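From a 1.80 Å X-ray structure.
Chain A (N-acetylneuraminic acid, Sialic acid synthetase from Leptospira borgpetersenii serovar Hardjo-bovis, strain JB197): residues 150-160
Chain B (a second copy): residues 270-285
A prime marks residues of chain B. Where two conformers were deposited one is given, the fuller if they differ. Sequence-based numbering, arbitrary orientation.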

# COMPACT_ATOMS: atom_id res chain seq x y z
N SER A 150 9.58 -12.31 13.36
CA SER A 150 9.20 -12.48 11.97
C SER A 150 8.44 -13.79 11.80
O SER A 150 8.74 -14.77 12.48
N ARG A 151 7.46 -13.80 10.88
CA ARG A 151 6.58 -14.96 10.75
C ARG A 151 6.75 -15.72 9.44
O ARG A 151 5.83 -16.44 9.03
N GLY A 152 7.91 -15.63 8.80
CA GLY A 152 8.18 -16.51 7.67
C GLY A 152 7.95 -17.95 8.09
O GLY A 152 8.19 -18.28 9.26
N THR A 153 7.45 -18.79 7.19
CA THR A 153 7.10 -20.21 7.34
C THR A 153 5.78 -20.46 8.09
O THR A 153 5.31 -21.60 8.08
N ALA A 154 5.18 -19.46 8.73
CA ALA A 154 4.18 -19.72 9.76
C ALA A 154 2.74 -19.59 9.27
O ALA A 154 2.40 -18.67 8.52
N SER A 155 1.89 -20.50 9.72
CA SER A 155 0.45 -20.45 9.53
C SER A 155 -0.19 -19.55 10.59
O SER A 155 0.45 -19.13 11.55
N ALA A 156 -1.49 -19.28 10.42
CA ALA A 156 -2.16 -18.38 11.35
C ALA A 156 -2.15 -18.95 12.76
O ALA A 156 -1.97 -18.22 13.74
N SER A 157 -2.34 -20.27 12.88
CA SER A 157 -2.33 -20.89 14.20
C SER A 157 -0.94 -20.82 14.83
O SER A 157 -0.81 -20.63 16.04
N GLU A 158 0.11 -21.00 14.02
CA GLU A 158 1.46 -20.93 14.56
C GLU A 158 1.79 -19.52 15.04
O GLU A 158 2.47 -19.34 16.06
N ILE A 159 1.31 -18.51 14.31
CA ILE A 159 1.49 -17.12 14.71
C ILE A 159 0.77 -16.85 16.03
O ILE A 159 1.32 -16.22 16.94
N GLU A 160 -0.48 -17.30 16.14
CA GLU A 160 -1.25 -17.07 17.36
C GLU A 160 -0.57 -17.70 18.57
O GLU A 160 -0.52 -17.09 19.65
N LYS B 270 -3.87 -14.18 2.92
CA LYS B 270 -4.05 -15.22 3.92
C LYS B 270 -2.76 -15.43 4.69
O LYS B 270 -1.66 -15.27 4.16
N LEU B 271 -2.91 -15.83 5.96
CA LEU B 271 -1.76 -16.15 6.81
C LEU B 271 -1.41 -17.63 6.65
O LEU B 271 -1.67 -18.48 7.51
N GLU B 272 -0.83 -17.94 5.50
CA GLU B 272 -0.37 -19.28 5.24
C GLU B 272 0.88 -19.15 4.39
O GLU B 272 0.97 -18.23 3.56
N PRO B 273 1.87 -20.01 4.59
CA PRO B 273 3.15 -19.85 3.89
C PRO B 273 3.03 -20.05 2.39
O PRO B 273 2.14 -20.75 1.90
N GLN B 274 3.94 -19.42 1.65
CA GLN B 274 4.04 -19.65 0.21
C GLN B 274 4.72 -20.99 -0.07
O GLN B 274 5.52 -21.48 0.73
N ALA B 275 4.38 -21.58 -1.22
CA ALA B 275 4.99 -22.85 -1.62
C ALA B 275 6.51 -22.79 -1.60
O ALA B 275 7.18 -23.76 -1.21
N SER B 276 7.08 -21.65 -2.01
CA SER B 276 8.52 -21.49 -2.05
C SER B 276 9.17 -21.49 -0.67
O SER B 276 10.40 -21.56 -0.59
N GLU B 277 8.40 -21.40 0.41
CA GLU B 277 8.97 -21.46 1.76
C GLU B 277 9.20 -22.90 2.24
O GLU B 277 9.60 -23.10 3.39
N GLN B 278 9.01 -23.89 1.36
CA GLN B 278 8.99 -25.29 1.79
C GLN B 278 10.33 -25.73 2.38
O GLN B 278 10.37 -26.45 3.39
N GLU B 279 11.45 -25.32 1.76
CA GLU B 279 12.76 -25.67 2.30
C GLU B 279 12.93 -25.18 3.73
O GLU B 279 13.43 -25.90 4.60
N GLU B 280 12.52 -23.94 3.98
CA GLU B 280 12.72 -23.37 5.31
C GLU B 280 11.77 -23.98 6.33
O GLU B 280 12.14 -24.12 7.51
N ILE B 281 10.56 -24.35 5.90
CA ILE B 281 9.64 -25.06 6.78
C ILE B 281 10.23 -26.40 7.22
O ILE B 281 10.15 -26.77 8.40
N GLU B 282 10.83 -27.14 6.29
CA GLU B 282 11.39 -28.44 6.64
C GLU B 282 12.59 -28.30 7.57
O GLU B 282 12.77 -29.10 8.50
N TYR B 283 13.43 -27.29 7.33
CA TYR B 283 14.50 -26.98 8.27
C TYR B 283 13.94 -26.66 9.65
O TYR B 283 14.38 -27.22 10.66
N ARG B 284 12.94 -25.77 9.70
CA ARG B 284 12.34 -25.38 10.97
C ARG B 284 11.79 -26.59 11.71
O ARG B 284 12.02 -26.75 12.92
N ASN B 285 11.06 -27.46 11.01
CA ASN B 285 10.41 -28.58 11.67
C ASN B 285 11.40 -29.64 12.14
O ASN B 285 11.09 -30.40 13.06

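Side-chain packing between the Arg151–Ala154 turn with the helix that follows it and the 270′–285′ stretch of the second copy; the two bury 585 Å² together. Thr153, at the third position of a type II turn closed by Ala154 N to Arg151 O (3.1 Å), is the most covered residue. Its CA-to-CB bond points away overall, yet CB lies 3.6 Å from Ile281′ CG1 and CG2 lies 3.6 Å from Glu280′ CG. With chi1 p (76°), OG1 donates a very short hydrogen bond to Gly152 O (2.5 Å) and accepts a weak one from Arg284′ NH1 (3.0 Å). Glu277′, m then t, points toward the turn and divides its carboxylate: OE1 accepts from Thr153 N (2.8 Å), while OE2 accepts from Gln274′ N (2.8 Å) in its own chain. Arg284′ also points toward chain A, its t, t, p chain carrying the guanidinium to Glu158. The salt bridge pairs NH1 with Glu158 OE1 (3.0 Å), and NH2 adds a weak hydrogen bond to Glu158 OE2 (3.1 Å). Asn285′ OD1 steadies the same group, accepting from Arg284′ NE and NH2 (both 3.0 Å). Glu158, m then t, turns back over the helix start, so that OE1 also accepts from Ser155 N, the N-cap residue (3.0 Å). Water 2 donates to Thr153 O (2.7 Å) and Glu158 OE1 (3.0 Å). Farther along, Leu271′ (m, t) points toward chain A, its CB 3.8 Å from Ala156 CB and 4.5 Å from Ile159 CD1. Arg151 starts sideways, but three successive p torsions curl it so that NH2 donates to Ala154 O (2.8 Å), while NH1 sits 4.0 Å from Leu271′ CD2. Water 1 accepts from Arg151 NH1 (3.0 Å) and donates to Lys270′ O (2.5 Å) and Glu272′ O (3.0 Å), linking the guanidinium to the opposing backbone.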

# COMPACT_ATOMS: atom_id res chain seq x y z
CB SER A 150 10.43 -12.48 11.05
OG SER A 150 10.95 -11.18 10.88
CB ARG A 151 5.10 -14.56 10.95
CG ARG A 151 4.54 -13.36 10.14
CD ARG A 151 4.41 -13.65 8.63
NE ARG A 151 3.72 -14.90 8.32
CZ ARG A 151 2.76 -15.02 7.40
NH1 ARG A 151 2.38 -13.95 6.71
NH2 ARG A 151 2.18 -16.19 7.17
CB THR A 153 8.19 -21.04 8.05
OG1 THR A 153 8.15 -20.77 9.46
CG2 THR A 153 9.57 -20.73 7.52
CB ALA A 154 4.39 -18.79 10.96
CB SER A 155 -0.15 -21.84 9.61
OG SER A 155 0.04 -22.33 10.93
CB ALA A 156 -3.59 -18.11 10.89
CB SER A 157 -2.81 -22.34 14.11
OG SER A 157 -1.98 -23.11 13.26
CB GLU A 158 2.46 -21.40 13.51
CG GLU A 158 2.44 -22.91 13.31
CD GLU A 158 3.14 -23.38 12.05
OE1 GLU A 158 3.51 -22.54 11.21
OE2 GLU A 158 3.32 -24.61 11.91
CB ILE A 159 0.98 -16.18 13.60
CG1 ILE A 159 1.90 -16.28 12.37
CG2 ILE A 159 0.88 -14.74 14.11
CD1 ILE A 159 1.34 -15.55 11.14
CB GLU A 160 -2.67 -17.60 17.19
CG GLU A 160 -3.62 -17.21 18.32
CD GLU A 160 -3.88 -15.71 18.39
OE1 GLU A 160 -3.78 -15.03 17.35
OE2 GLU A 160 -4.19 -15.20 19.49
CB LYS B 270 -4.44 -16.55 3.27
CG LYS B 270 -5.53 -16.53 2.23
CD LYS B 270 -5.38 -17.81 1.41
CE LYS B 270 -6.70 -18.39 0.96
NZ LYS B 270 -6.47 -19.73 0.34
CB LEU B 271 -2.05 -15.80 8.26
CG LEU B 271 -2.47 -14.34 8.48
CD1 LEU B 271 -2.78 -14.13 9.95
CD2 LEU B 271 -1.39 -13.39 7.96
CB GLU B 272 -1.43 -20.14 4.53
CG GLU B 272 -1.84 -19.66 3.16
CD GLU B 272 -3.01 -20.43 2.60
OE1 GLU B 272 -3.83 -20.95 3.39
OE2 GLU B 272 -3.12 -20.53 1.35
CB PRO B 273 4.04 -20.93 4.53
CG PRO B 273 3.06 -21.97 5.00
CD PRO B 273 1.87 -21.18 5.49
CB GLN B 274 4.82 -18.52 -0.47
CG GLN B 274 4.28 -17.11 -0.16
CD GLN B 274 2.97 -16.82 -0.87
OE1 GLN B 274 2.80 -17.14 -2.05
NE2 GLN B 274 2.04 -16.22 -0.15
CB ALA B 275 4.49 -23.24 -3.01
CB SER B 276 8.88 -20.19 -2.77
OG SER B 276 8.36 -19.08 -2.07
CB GLU B 277 8.06 -20.72 2.75
CG GLU B 277 7.94 -19.22 2.47
CD GLU B 277 7.10 -18.46 3.50
OE1 GLU B 277 7.64 -18.02 4.54
OE2 GLU B 277 5.88 -18.28 3.25
CB GLN B 278 8.60 -26.18 0.62
CG GLN B 278 8.50 -27.65 0.99
CD GLN B 278 7.58 -27.89 2.18
OE1 GLN B 278 6.58 -27.20 2.36
NE2 GLN B 278 7.93 -28.87 3.00
CB GLU B 279 13.87 -25.08 1.42
CG GLU B 279 14.35 -25.95 0.29
CD GLU B 279 15.73 -25.55 -0.18
OE1 GLU B 279 16.72 -26.17 0.28
OE2 GLU B 279 15.84 -24.61 -0.99
CB GLU B 280 12.56 -21.85 5.26
CG GLU B 280 13.02 -21.14 6.53
CD GLU B 280 14.53 -21.03 6.64
OE1 GLU B 280 15.01 -20.50 7.66
OE2 GLU B 280 15.24 -21.47 5.70
CB ILE B 281 8.28 -25.26 6.08
CG1 ILE B 281 7.55 -23.92 5.95
CG2 ILE B 281 7.43 -26.27 6.84
CD1 ILE B 281 6.36 -23.95 5.01
CB GLU B 282 11.80 -29.20 5.38
CG GLU B 282 10.63 -29.57 4.51
CD GLU B 282 11.05 -30.24 3.22
OE1 GLU B 282 12.16 -30.82 3.18
OE2 GLU B 282 10.27 -30.19 2.25
CB TYR B 283 15.33 -25.81 7.73
CG TYR B 283 16.19 -25.13 8.76
CD1 TYR B 283 17.25 -25.80 9.36
CD2 TYR B 283 15.95 -23.82 9.14
CE1 TYR B 283 18.04 -25.18 10.31
CE2 TYR B 283 16.73 -23.19 10.07
CZ TYR B 283 17.78 -23.87 10.66
OH TYR B 283 18.55 -23.24 11.60
CB ARG B 284 11.23 -24.35 10.70
CG ARG B 284 10.48 -23.88 11.94
CD ARG B 284 9.13 -23.28 11.55
NE ARG B 284 8.16 -24.33 11.23
CZ ARG B 284 6.89 -24.09 10.91
NH1 ARG B 284 6.44 -22.84 10.87
NH2 ARG B 284 6.07 -25.10 10.64
CB ASN B 285 9.36 -29.20 10.75
CG ASN B 285 8.16 -28.29 10.53
OD1 ASN B 285 7.99 -27.30 11.24
ND2 ASN B 285 7.33 -28.63 9.55
O HOH W 1 0.84 -15.34 4.52
O HOH W 2 3.83 -23.84 8.49